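ABC sugar (Ribose) transporter, periplasmic substrate-binding subunit (Rhodobacter sphaeroides, PDB 3L49) probably binds a sugar, perhaps ribose or a related compound, in the periplasm as the substrate-binding subunit of an ABC transporter. Local coordinates at residues Ile142-Asp145 and Gln146-Tyr149; Ser105-Tyr108 and Ser109-Ala112; Ala115-Met118 and Val119-Leu122; Ala197-Asp200 and Val201-Ile204. All coordinates share one frame; numbering follows the deposited sequence.

All four contacts are local and lie in one lobe of a periplasmic binding protein; interaction 4 is the passage from strand 194-197 into helix 200-212. Interactions 1 and 2, centres about 9 Å apart, are stitched by two probable hydrogen bonds, Gln-146 NE2 to Tyr-108 O (2.6 Å) and Arg-143 NE to Asn-107 OD1 (2.8 Å). Interaction 3 continues the helix of interaction 2 and touches interaction 1 where Ala-115 CB packs on Met-147 CA at 3.7 Å. Interactions 1 and 4, centres about 15 Å apart, meet through a weak bond, Arg-143 NH1 to Cys-198 O (2.8 Å), beside the disulfide Cys-140 to Cys-198. An unidentified ligand, possibly from the crystallisation medium, is bound near Arg-143 and Trp-199, consistent with the family's sugar cleft.

Interaction 1: Ile142-Asp145 and Gln146-Tyr149; sequences IRYD and QMKY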
# COMPACT_ATOMS: atom_id res chain seq x y z
N ILE A 142 8.85 -1.34 3.94
CA ILE A 142 9.78 -1.64 2.85
C ILE A 142 9.96 -0.40 1.97
O ILE A 142 11.10 0.01 1.71
CB ILE A 142 9.31 -2.84 1.99
CG1 ILE A 142 9.21 -4.12 2.85
CG2 ILE A 142 10.27 -3.06 0.82
CD1 ILE A 142 8.35 -5.24 2.21
N ARG A 143 8.85 0.20 1.55
CA ARG A 143 8.89 1.39 0.69
C ARG A 143 9.67 2.55 1.30
O ARG A 143 10.43 3.23 0.61
CB ARG A 143 7.48 1.84 0.32
CG ARG A 143 6.81 0.98 -0.74
CD ARG A 143 5.30 1.12 -0.64
NE ARG A 143 4.57 0.06 -1.32
CZ ARG A 143 3.25 -0.11 -1.22
NH1 ARG A 143 2.54 0.72 -0.47
NH2 ARG A 143 2.65 -1.09 -1.89
N TYR A 144 9.51 2.76 2.61
CA TYR A 144 10.27 3.79 3.32
C TYR A 144 11.75 3.44 3.44
O TYR A 144 12.60 4.30 3.21
CB TYR A 144 9.67 4.05 4.70
CG TYR A 144 10.42 5.09 5.50
CD1 TYR A 144 10.20 6.46 5.28
CD2 TYR A 144 11.36 4.71 6.46
CE1 TYR A 144 10.89 7.42 6.01
CE2 TYR A 144 12.06 5.66 7.19
CZ TYR A 144 11.82 7.01 6.95
OH TYR A 144 12.50 7.95 7.67
N ASP A 145 12.05 2.19 3.82
CA ASP A 145 13.44 1.74 3.99
C ASP A 145 14.29 1.89 2.72
O ASP A 145 15.44 2.33 2.79
CB ASP A 145 13.50 0.29 4.47
CG ASP A 145 13.20 0.14 5.96
OD1 ASP A 145 12.91 -1.00 6.39
OD2 ASP A 145 13.24 1.14 6.70
N GLN A 146 13.70 1.53 1.58
CA GLN A 146 14.38 1.60 0.28
C GLN A 146 14.66 3.03 -0.12
O GLN A 146 15.72 3.31 -0.67
CB GLN A 146 13.56 0.89 -0.81
CG GLN A 146 13.35 -0.62 -0.58
CD GLN A 146 14.63 -1.44 -0.80
OE1 GLN A 146 15.45 -1.58 0.10
NE2 GLN A 146 14.78 -1.98 -1.99
N MET A 147 13.70 3.91 0.15
CA MET A 147 13.86 5.34 -0.11
C MET A 147 15.04 5.88 0.68
O MET A 147 15.92 6.55 0.12
CB MET A 147 12.54 6.10 0.24
CG MET A 147 12.52 7.62 -0.08
SD MET A 147 13.04 8.71 1.29
CE MET A 147 12.33 7.86 2.68
N LYS A 148 15.07 5.56 1.97
CA LYS A 148 16.07 6.10 2.86
C LYS A 148 17.46 5.55 2.52
O LYS A 148 18.45 6.30 2.55
CB LYS A 148 15.68 5.86 4.32
CG LYS A 148 16.55 6.63 5.31
CD LYS A 148 15.75 7.58 6.17
CE LYS A 148 15.48 7.00 7.54
NZ LYS A 148 16.68 6.95 8.43
N TYR A 149 17.52 4.27 2.18
CA TYR A 149 18.77 3.62 1.76
C TYR A 149 19.37 4.27 0.50
O TYR A 149 20.56 4.59 0.46
CB TYR A 149 18.59 2.10 1.58
CG TYR A 149 19.87 1.38 1.25
CD1 TYR A 149 20.05 0.76 0.01
CD2 TYR A 149 20.94 1.35 2.16
CE1 TYR A 149 21.24 0.09 -0.31
CE2 TYR A 149 22.13 0.69 1.85
CZ TYR A 149 22.27 0.06 0.62
OH TYR A 149 23.45 -0.57 0.30
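Tyr-144 lies alongside Lys-148 and is crossed at a slant by Met-147, so one aromatic ring gathers two side chains from the next turn of the same helix. The ring is thrown forward by its first torsion (CG anti to the backbone N, chi1 179°), which brings Tyr-144 CD1 to 3.6 Å from Met-147 CE. Met-147, bent at both its second and third torsions, folds its methyl back to that ring. The aliphatic part of Lys-148 follows the ring outward, and its CE comes to 3.1 Å from Tyr-144 OH. The phenol is fixed by a hydrogen bond between its OH and Glu-163 OE1. This Tyr-Met side is the tight, buried one. The pair Ile-142 and Gln-146 is looser: side by side, Ile-142 CG2 and Gln-146 CG approach only to 4.2 Å. Lys-148, though its chain lies on the ring, is exposed, as is Tyr-149. Asp-145 OD2 stays 7.0 Å from Lys-148 NZ, so the charges do not pair, and it bonds Tyr-135 OH. Backbone bonds run from i+4 to i, that of Met-147 N to Arg-143 O (3.4 Å) being weak. Arg-143 NH1 bonds the unknown ligand and NE bonds Asn-107 OD1. Helix 138-152 is the crossover of a beta-alpha-beta unit between strands 126-131 and 157-159, and it packs against helix 107-122 and strand 194-197.

Interaction 2: Ser105-Tyr108 and Ser109-Ala112; sequences SNNY and SIGA
Asn-106 lays its carboxamide over the first turn of helix 107-122, overlapping the side chain of Ser-109: Asn-106 ND2 is 3.0 Å from Ser-109 OG, at an angle too poor for a hydrogen bond. With CG anti to the backbone N (chi1 -169°), the amide swings forward to the amino end of the helix and acts as its N-cap. Asn-106 OD1 accepts from Ser-109 N at 3.3 Å with an N-H...O angle of 166°; the donor stands above the carbonyl plane, 69° out of it. Two backbone N-H groups share this one oxygen, Tyr-108 N only weakly. The backbone oxygen of Asn-106 is used as well, taking Ile-110 N at 3.0 Å in its carbonyl plane. Ile-110 folds back over this turn, its CD1 lying 3.4 Å from Asn-106 O and 3.8 Å from Ser-105 CB, and it also touches Ala-276 of strand 271-280. Ser-105 OG bonds Gln-246, while Asn-107 OD1 accepts from Arg-143, a residue that also bonds the unknown ligand. The partial positive charge expected at this helix end would probably polarise the capping carbonyl of Asn-106, consistent with an electrostatic part in the capping.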
# COMPACT_ATOMS: atom_id res chain seq x y z
N SER A 105 3.24 -7.16 -4.27
CA SER A 105 4.09 -6.67 -5.35
C SER A 105 5.53 -6.66 -4.87
O SER A 105 5.79 -6.93 -3.69
CB SER A 105 3.69 -5.26 -5.75
OG SER A 105 2.42 -5.25 -6.38
N ASN A 106 6.46 -6.36 -5.77
CA ASN A 106 7.86 -6.26 -5.38
C ASN A 106 8.13 -4.87 -4.84
O ASN A 106 8.50 -3.95 -5.57
CB ASN A 106 8.80 -6.59 -6.53
CG ASN A 106 10.25 -6.76 -6.09
OD1 ASN A 106 10.63 -6.37 -4.98
ND2 ASN A 106 11.07 -7.34 -6.95
N ASN A 107 7.95 -4.73 -3.53
CA ASN A 107 7.99 -3.43 -2.88
C ASN A 107 9.40 -2.92 -2.69
O ASN A 107 9.62 -1.73 -2.46
CB ASN A 107 7.19 -3.46 -1.59
CG ASN A 107 5.71 -3.47 -1.86
OD1 ASN A 107 5.15 -2.46 -2.28
ND2 ASN A 107 5.06 -4.62 -1.67
N TYR A 108 10.35 -3.85 -2.83
CA TYR A 108 11.78 -3.59 -2.77
C TYR A 108 12.25 -2.84 -4.02
O TYR A 108 12.97 -1.85 -3.91
CB TYR A 108 12.54 -4.91 -2.65
CG TYR A 108 12.19 -5.73 -1.43
CD1 TYR A 108 11.17 -6.70 -1.48
CD2 TYR A 108 12.87 -5.55 -0.24
CE1 TYR A 108 10.86 -7.45 -0.36
CE2 TYR A 108 12.55 -6.30 0.88
CZ TYR A 108 11.56 -7.25 0.81
OH TYR A 108 11.26 -7.99 1.94
N SER A 109 11.85 -3.34 -5.19
CA SER A 109 12.13 -2.68 -6.48
C SER A 109 11.35 -1.37 -6.55
O SER A 109 11.92 -0.32 -6.84
CB SER A 109 11.71 -3.57 -7.66
OG SER A 109 12.42 -4.79 -7.69
N ILE A 110 10.04 -1.47 -6.30
CA ILE A 110 9.14 -0.32 -6.26
C ILE A 110 9.71 0.80 -5.39
O ILE A 110 9.84 1.93 -5.86
CB ILE A 110 7.73 -0.74 -5.76
CG1 ILE A 110 6.93 -1.37 -6.91
CG2 ILE A 110 6.95 0.43 -5.16
CD1 ILE A 110 5.75 -2.20 -6.43
N GLY A 111 10.11 0.47 -4.16
CA GLY A 111 10.58 1.46 -3.21
C GLY A 111 11.84 2.13 -3.72
O GLY A 111 11.97 3.35 -3.61
N ALA A 112 12.73 1.33 -4.29
CA ALA A 112 14.00 1.83 -4.81
C ALA A 112 13.81 2.69 -6.05
O ALA A 112 14.26 3.84 -6.07
CB ALA A 112 14.96 0.67 -5.08

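Interaction 3: Ala115-Met118 and Val119-Leu122; sequences ALQM and VADL
Gln-117 reaches one turn along its helix to Asp-121, and Gln-117 NE2 donates to Asp-121 OD2 at 3.0 Å with an N-H...O angle of 142°. The acceptor lies in the amide plane of Gln-117, whereas the donor meets the carboxylate from above its plane; the two flat groups are turned 50° apart. Gln-117 gets there by a bend at its second torsion (chi2 62°), which turns the amide forward along the helix. The backbone beneath is bonded in the same i to i+4 step, Asp-121 N to Gln-117 O at 2.9 Å. On another side, the buried Met-118 makes a loose apolar contact, its CG lying 4.4 Å from Leu-122 CD1. Val-119 CG1 sits between its own N and carbonyl carbon and rests 3.3 Å from Leu-116 O. Outside this shell, Asp-121 OD1 bonds Tyr-221 OH, so each carboxylate oxygen has a partner and the group's rotation is restrained from two directions. Gln-117 leans on Leu-278 and Thr-280 of strand 271-280, Met-118 on strand 194-197, and Val-119 and Leu-122 on Val-157. An alanine at Gln-117 removes the amide, which would probably leave Asp-121 OD2 without this donor and the carboxylate held mainly through Tyr-221. Neutral partners on both oxygens are likely to steady the negative charge of the exposed Asp-121.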
# COMPACT_ATOMS: atom_id res chain seq x y z
N ALA A 115 12.18 6.10 -5.46
CA ALA A 115 13.19 6.95 -4.82
C ALA A 115 14.25 7.42 -5.82
O ALA A 115 14.64 8.59 -5.81
CB ALA A 115 13.84 6.23 -3.66
N LEU A 116 14.69 6.50 -6.68
CA LEU A 116 15.68 6.80 -7.71
C LEU A 116 15.16 7.81 -8.72
O LEU A 116 15.89 8.73 -9.12
CB LEU A 116 16.15 5.52 -8.41
CG LEU A 116 17.12 4.63 -7.64
CD1 LEU A 116 17.04 3.22 -8.17
CD2 LEU A 116 18.54 5.18 -7.71
N GLN A 117 13.90 7.66 -9.11
CA GLN A 117 13.23 8.61 -9.99
C GLN A 117 13.18 10.02 -9.39
O GLN A 117 13.43 11.01 -10.08
CB GLN A 117 11.81 8.15 -10.31
CG GLN A 117 11.16 8.98 -11.38
CD GLN A 117 11.92 8.88 -12.68
OE1 GLN A 117 12.14 7.79 -13.19
NE2 GLN A 117 12.36 10.03 -13.21
N MET A 118 12.87 10.08 -8.11
CA MET A 118 12.80 11.32 -7.35
C MET A 118 14.14 12.07 -7.34
O MET A 118 14.18 13.29 -7.56
CB MET A 118 12.33 11.02 -5.93
CG MET A 118 11.97 12.24 -5.09
SD MET A 118 11.36 11.83 -3.44
CE MET A 118 10.61 10.25 -3.75
N VAL A 119 15.24 11.35 -7.10
CA VAL A 119 16.56 11.97 -7.06
C VAL A 119 17.08 12.33 -8.46
O VAL A 119 17.78 13.33 -8.64
CB VAL A 119 17.58 11.17 -6.17
CG1 VAL A 119 17.64 9.74 -6.56
CG2 VAL A 119 18.97 11.77 -6.24
N ALA A 120 16.69 11.53 -9.45
CA ALA A 120 16.95 11.86 -10.86
C ALA A 120 16.25 13.16 -11.25
O ALA A 120 16.87 14.04 -11.86
CB ALA A 120 16.53 10.71 -11.78
N ASP A 121 14.97 13.29 -10.90
CA ASP A 121 14.19 14.51 -11.17
C ASP A 121 14.72 15.72 -10.39
O ASP A 121 14.65 16.85 -10.88
CB ASP A 121 12.71 14.31 -10.83
CG ASP A 121 11.99 13.38 -11.81
OD1 ASP A 121 10.84 12.99 -11.51
OD2 ASP A 121 12.56 13.04 -12.86
N LEU A 122 15.23 15.49 -9.18
CA LEU A 122 15.89 16.53 -8.40
C LEU A 122 17.26 16.91 -8.95
O LEU A 122 17.78 17.99 -8.65
CB LEU A 122 16.04 16.09 -6.94
CG LEU A 122 14.81 16.21 -6.03
CD1 LEU A 122 15.04 15.41 -4.78
CD2 LEU A 122 14.52 17.67 -5.70

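Interaction 4: Ala197-Asp200 and Val201-Ile204; sequences ACWD and VPMI
Trp-199 spreads one indole face over Val-201 and Pro-202, at the passage from strand 194-197 to helix 200-212 in this periplasmic-binding-protein fold. Pro-202 CD stands almost squarely above the five-membered ring, 3.6 Å from its centroid and 13° off the normal, a CH-pi contact in which the two side chains cross at about a right angle. Val-201 CB makes a second CH-pi contact over the six-membered ring, at 4.0 Å from its centroid, and its side chain crosses the indole at a slant. The indole is swung onto this pair with CG between its own backbone N and carbonyl carbon (chi1 66°), and Trp-199 NE1 is held by a hydrogen bond to Asp-166. The rings of His-17 and Phe-134 also meet it, and the unknown ligand lies nearby. A leucine in place of Trp-199 removes the flat face and the NE1 donor, which would probably uncover Pro-202 and Val-201 and leave Asp-166 without its mate. Asp-200 directs its CB away from residues 201-204, and its OD2 bonds Ser-226 N. Ala-197 CB touches Pro-202 CG at 3.8 Å, and Met-203, bent at two torsions, brings its CE to 3.7 Å from Ala-197 CB.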
# COMPACT_ATOMS: atom_id res chain seq x y z
N ALA A 197 5.33 9.78 -0.30
CA ALA A 197 4.54 8.91 0.59
C ALA A 197 4.58 7.46 0.12
O ALA A 197 4.88 7.19 -1.05
CB ALA A 197 3.11 9.40 0.71
N CYS A 198 4.28 6.52 1.02
CA CYS A 198 4.31 5.10 0.68
C CYS A 198 3.06 4.67 -0.08
O CYS A 198 2.92 3.52 -0.50
CB CYS A 198 4.51 4.23 1.94
SG CYS A 198 3.08 4.16 3.07
N TRP A 199 2.14 5.62 -0.27
CA TRP A 199 0.93 5.39 -1.04
C TRP A 199 0.38 6.67 -1.68
O TRP A 199 0.74 7.78 -1.29
CB TRP A 199 -0.14 4.63 -0.23
CG TRP A 199 -0.71 5.36 0.96
CD1 TRP A 199 -0.02 5.99 1.96
CD2 TRP A 199 -2.09 5.49 1.29
NE1 TRP A 199 -0.89 6.53 2.87
CE2 TRP A 199 -2.17 6.23 2.49
CE3 TRP A 199 -3.28 5.06 0.69
CZ2 TRP A 199 -3.38 6.56 3.10
CZ3 TRP A 199 -4.49 5.38 1.30
CH2 TRP A 199 -4.53 6.13 2.48
N ASP A 200 -0.48 6.47 -2.68
CA ASP A 200 -1.03 7.48 -3.60
C ASP A 200 -1.86 8.60 -3.00
O ASP A 200 -1.72 9.76 -3.37
CB ASP A 200 -1.99 6.78 -4.57
CG ASP A 200 -1.43 6.62 -5.93
OD1 ASP A 200 -0.48 7.35 -6.26
OD2 ASP A 200 -1.95 5.77 -6.67
N VAL A 201 -2.79 8.19 -2.14
CA VAL A 201 -3.90 9.02 -1.69
C VAL A 201 -3.48 10.36 -1.04
O VAL A 201 -3.98 11.40 -1.47
CB VAL A 201 -4.96 8.18 -0.90
CG1 VAL A 201 -6.10 9.02 -0.37
CG2 VAL A 201 -5.52 7.07 -1.79
N PRO A 202 -2.52 10.36 -0.08
CA PRO A 202 -2.06 11.67 0.41
C PRO A 202 -1.39 12.55 -0.65
O PRO A 202 -1.44 13.78 -0.56
CB PRO A 202 -1.05 11.31 1.52
CG PRO A 202 -0.66 9.91 1.24
CD PRO A 202 -1.84 9.25 0.61
N MET A 203 -0.77 11.93 -1.65
CA MET A 203 -0.10 12.70 -2.70
C MET A 203 -1.09 13.40 -3.62
O MET A 203 -0.74 14.40 -4.25
CB MET A 203 0.91 11.83 -3.47
CG MET A 203 2.10 11.35 -2.64
SD MET A 203 3.07 12.68 -1.88
CE MET A 203 2.34 12.84 -0.26
N ILE A 204 -2.33 12.90 -3.68
CA ILE A 204 -3.42 13.58 -4.39
C ILE A 204 -3.67 14.95 -3.75
O ILE A 204 -3.76 15.96 -4.45
CB ILE A 204 -4.71 12.73 -4.45
CG1 ILE A 204 -4.49 11.47 -5.29
CG2 ILE A 204 -5.87 13.52 -5.07
CD1 ILE A 204 -5.44 10.32 -4.96